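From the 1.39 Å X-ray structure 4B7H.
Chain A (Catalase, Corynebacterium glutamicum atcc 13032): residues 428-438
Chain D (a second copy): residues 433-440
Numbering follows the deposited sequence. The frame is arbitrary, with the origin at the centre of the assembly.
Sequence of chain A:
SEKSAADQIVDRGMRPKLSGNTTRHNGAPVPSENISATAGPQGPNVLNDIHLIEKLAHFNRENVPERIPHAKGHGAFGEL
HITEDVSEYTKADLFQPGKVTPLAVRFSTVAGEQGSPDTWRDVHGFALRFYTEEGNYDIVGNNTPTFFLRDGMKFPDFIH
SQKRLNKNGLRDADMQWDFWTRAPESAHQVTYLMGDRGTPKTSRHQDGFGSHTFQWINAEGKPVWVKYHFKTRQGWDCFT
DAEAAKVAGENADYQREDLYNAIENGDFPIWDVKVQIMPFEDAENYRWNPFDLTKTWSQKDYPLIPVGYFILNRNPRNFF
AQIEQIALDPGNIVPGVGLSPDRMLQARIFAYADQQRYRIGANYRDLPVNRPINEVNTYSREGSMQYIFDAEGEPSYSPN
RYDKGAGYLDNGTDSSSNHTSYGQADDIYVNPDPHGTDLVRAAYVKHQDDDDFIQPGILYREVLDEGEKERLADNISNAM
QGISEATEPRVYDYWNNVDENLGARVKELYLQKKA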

# COMPACT_ATOMS: atom_id res chain seq x y z
N ILE A 428 -2.23 -17.50 27.90
CA ILE A 428 -2.06 -16.06 27.92
C ILE A 428 -1.26 -15.73 29.17
O ILE A 428 -0.10 -15.30 29.08
CB ILE A 428 -3.42 -15.33 27.84
CG1 ILE A 428 -4.22 -15.86 26.64
CG2 ILE A 428 -3.21 -13.83 27.70
CD1 ILE A 428 -5.60 -15.26 26.52
N TYR A 429 -1.86 -15.95 30.34
CA TYR A 429 -1.14 -16.08 31.61
C TYR A 429 -2.10 -16.55 32.68
O TYR A 429 -3.32 -16.34 32.57
CB TYR A 429 -0.42 -14.78 32.06
CG TYR A 429 -1.30 -13.55 32.24
CD1 TYR A 429 -1.70 -12.81 31.14
CD2 TYR A 429 -1.68 -13.11 33.50
CE1 TYR A 429 -2.48 -11.67 31.28
CE2 TYR A 429 -2.46 -11.97 33.66
CZ TYR A 429 -2.87 -11.26 32.54
OH TYR A 429 -3.65 -10.12 32.67
N VAL A 430 -1.57 -17.20 33.71
CA VAL A 430 -2.37 -17.48 34.90
C VAL A 430 -2.48 -16.15 35.64
O VAL A 430 -1.47 -15.63 36.14
CB VAL A 430 -1.72 -18.53 35.81
CG1 VAL A 430 -2.62 -18.80 37.02
CG2 VAL A 430 -1.46 -19.82 35.05
N ASN A 431 -3.68 -15.59 35.68
CA ASN A 431 -3.82 -14.24 36.22
C ASN A 431 -3.83 -14.21 37.74
O ASN A 431 -4.27 -15.17 38.39
CB ASN A 431 -5.08 -13.56 35.68
CG ASN A 431 -6.35 -14.35 35.98
OD1 ASN A 431 -6.80 -15.15 35.16
ND2 ASN A 431 -6.92 -14.12 37.16
N PRO A 432 -3.32 -13.11 38.31
CA PRO A 432 -3.51 -12.86 39.74
C PRO A 432 -4.88 -12.23 39.96
O PRO A 432 -5.68 -12.13 39.03
CB PRO A 432 -2.40 -11.86 40.05
CG PRO A 432 -2.30 -11.05 38.80
CD PRO A 432 -2.55 -12.04 37.66
N ASP A 433 -5.17 -11.82 41.20
CA ASP A 433 -6.40 -11.12 41.55
C ASP A 433 -6.48 -9.85 40.70
O ASP A 433 -5.51 -9.10 40.63
CB ASP A 433 -6.30 -10.77 43.04
CG ASP A 433 -7.58 -10.17 43.62
OD1 ASP A 433 -8.53 -9.83 42.90
OD2 ASP A 433 -7.62 -10.03 44.86
N PRO A 434 -7.63 -9.61 40.02
CA PRO A 434 -7.76 -8.37 39.25
C PRO A 434 -8.09 -7.16 40.13
O PRO A 434 -8.03 -6.03 39.64
CB PRO A 434 -8.93 -8.68 38.29
CG PRO A 434 -9.75 -9.68 39.04
CD PRO A 434 -8.74 -10.54 39.78
N HIS A 435 -8.43 -7.40 41.39
CA HIS A 435 -8.72 -6.33 42.36
C HIS A 435 -9.95 -5.50 42.00
O HIS A 435 -10.10 -4.36 42.46
CB HIS A 435 -7.51 -5.41 42.60
CG HIS A 435 -6.42 -6.04 43.40
ND1 HIS A 435 -6.10 -5.63 44.68
CD2 HIS A 435 -5.57 -7.06 43.11
CE1 HIS A 435 -5.10 -6.36 45.14
NE2 HIS A 435 -4.76 -7.23 44.20
N GLY A 436 -10.82 -6.07 41.18
CA GLY A 436 -12.08 -5.44 40.85
C GLY A 436 -12.88 -6.23 39.83
O GLY A 436 -12.33 -7.06 39.10
N THR A 437 -14.18 -5.96 39.76
CA THR A 437 -15.06 -6.68 38.86
C THR A 437 -15.55 -5.84 37.68
O THR A 437 -16.37 -6.30 36.89
CB THR A 437 -16.29 -7.19 39.62
OG1 THR A 437 -16.98 -6.07 40.20
CG2 THR A 437 -15.88 -8.14 40.73
N ASP A 438 -15.05 -4.60 37.55
CA ASP A 438 -15.57 -3.67 36.55
C ASP A 438 -14.51 -3.20 35.56
O ASP A 438 -13.33 -3.12 35.91
CB ASP A 438 -16.12 -2.41 37.23
CG ASP A 438 -17.27 -2.69 38.16
OD1 ASP A 438 -18.11 -3.56 37.84
OD2 ASP A 438 -17.35 -2.04 39.21
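Chain D, residues 433-440: DPHGTDLV

The two copies meet through two segments running in opposite directions: the closest CA pairs step from Asn A431–Asp D438 (6.3 Å) through Pro A434–Thr D437 (7.0 Å) to Thr A437–Pro D434 (6.8 Å). Chain A has no regular secondary structure here, and chain D is loop until a strand begins at Leu D439. At the start of the chain A segment, the CA-to-CB bond of Ile A428 points toward chain D, and Ile A428 CG2 lies 3.9 Å from Leu D439 CD2. Tyr A429 extends the same apolar patch; its CE1 lies 4.0 Å from Leu D439 CD2, which approaches the ring obliquely. Asn A431 anchors the contact. Its amide accepts a hydrogen bond at OD1 from the backbone N of Leu D439 (2.9 Å) and donates one from ND2 to OD1 of Asp D438 (2.9 Å), while ND2 also binds the O of Pro A432 (3.0 Å). A water donates to Asn A431 O (2.9 Å) and, weakly, to Asp D438 OD1 (3.2 Å). Farther along, Pro A434 places CD 3.6 Å from the O of Thr D437. His A435 and Gly A436 make no contact, and Thr A437 mirrors the proline contact, its O lying 3.7 Å from CD of Pro D434. The contact buries 410 Å² between the two segments, both sides summed.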

# COMPACT_ATOMS: atom_id res chain seq x y z
N ASP D 433 -22.30 -8.23 35.99
CA ASP D 433 -21.33 -9.10 36.64
C ASP D 433 -20.58 -9.93 35.59
O ASP D 433 -21.19 -10.41 34.63
CB ASP D 433 -22.01 -10.00 37.66
CG ASP D 433 -21.05 -10.55 38.67
OD1 ASP D 433 -20.35 -11.54 38.35
OD2 ASP D 433 -20.97 -10.00 39.79
N PRO D 434 -19.26 -10.09 35.74
CA PRO D 434 -18.50 -10.90 34.77
C PRO D 434 -18.62 -12.41 35.02
O PRO D 434 -18.17 -13.18 34.17
CB PRO D 434 -17.06 -10.45 35.00
CG PRO D 434 -17.03 -10.04 36.45
CD PRO D 434 -18.38 -9.40 36.70
N HIS D 435 -19.19 -12.80 36.16
CA HIS D 435 -19.38 -14.21 36.53
C HIS D 435 -18.08 -14.99 36.69
O HIS D 435 -18.08 -16.22 36.56
CB HIS D 435 -20.31 -14.95 35.55
CG HIS D 435 -21.74 -14.53 35.63
ND1 HIS D 435 -22.74 -15.35 36.11
CD2 HIS D 435 -22.35 -13.37 35.27
CE1 HIS D 435 -23.89 -14.71 36.07
NE2 HIS D 435 -23.68 -13.51 35.56
N GLY D 436 -17.00 -14.29 36.98
CA GLY D 436 -15.73 -14.94 37.25
C GLY D 436 -14.62 -13.92 37.42
O GLY D 436 -14.79 -12.75 37.09
N THR D 437 -13.48 -14.37 37.93
CA THR D 437 -12.36 -13.49 38.24
C THR D 437 -11.12 -13.75 37.38
O THR D 437 -10.10 -13.09 37.56
CB THR D 437 -11.93 -13.63 39.71
OG1 THR D 437 -11.42 -14.95 39.92
CG2 THR D 437 -13.11 -13.38 40.66
N ASP D 438 -11.22 -14.70 36.44
CA ASP D 438 -10.05 -15.11 35.66
C ASP D 438 -10.21 -14.90 34.16
O ASP D 438 -11.34 -14.91 33.63
CB ASP D 438 -9.76 -16.60 35.87
CG ASP D 438 -9.48 -16.96 37.31
OD1 ASP D 438 -8.82 -16.16 38.00
OD2 ASP D 438 -9.92 -18.04 37.75
N LEU D 439 -9.08 -14.74 33.47
CA LEU D 439 -9.07 -14.84 32.01
C LEU D 439 -9.43 -16.28 31.65
O LEU D 439 -8.75 -17.23 32.10
CB LEU D 439 -7.69 -14.50 31.41
CG LEU D 439 -7.19 -13.06 31.28
CD1 LEU D 439 -6.67 -12.57 32.62
CD2 LEU D 439 -6.11 -12.97 30.22
N VAL D 440 -10.49 -16.44 30.87
CA VAL D 440 -11.02 -17.76 30.54
C VAL D 440 -11.46 -17.82 29.09
O VAL D 440 -11.63 -16.80 28.43
CB VAL D 440 -12.26 -18.09 31.42
CG1 VAL D 440 -11.84 -18.32 32.87
CG2 VAL D 440 -13.33 -17.00 31.30
O HOH W 1 -5.89 -17.40 37.52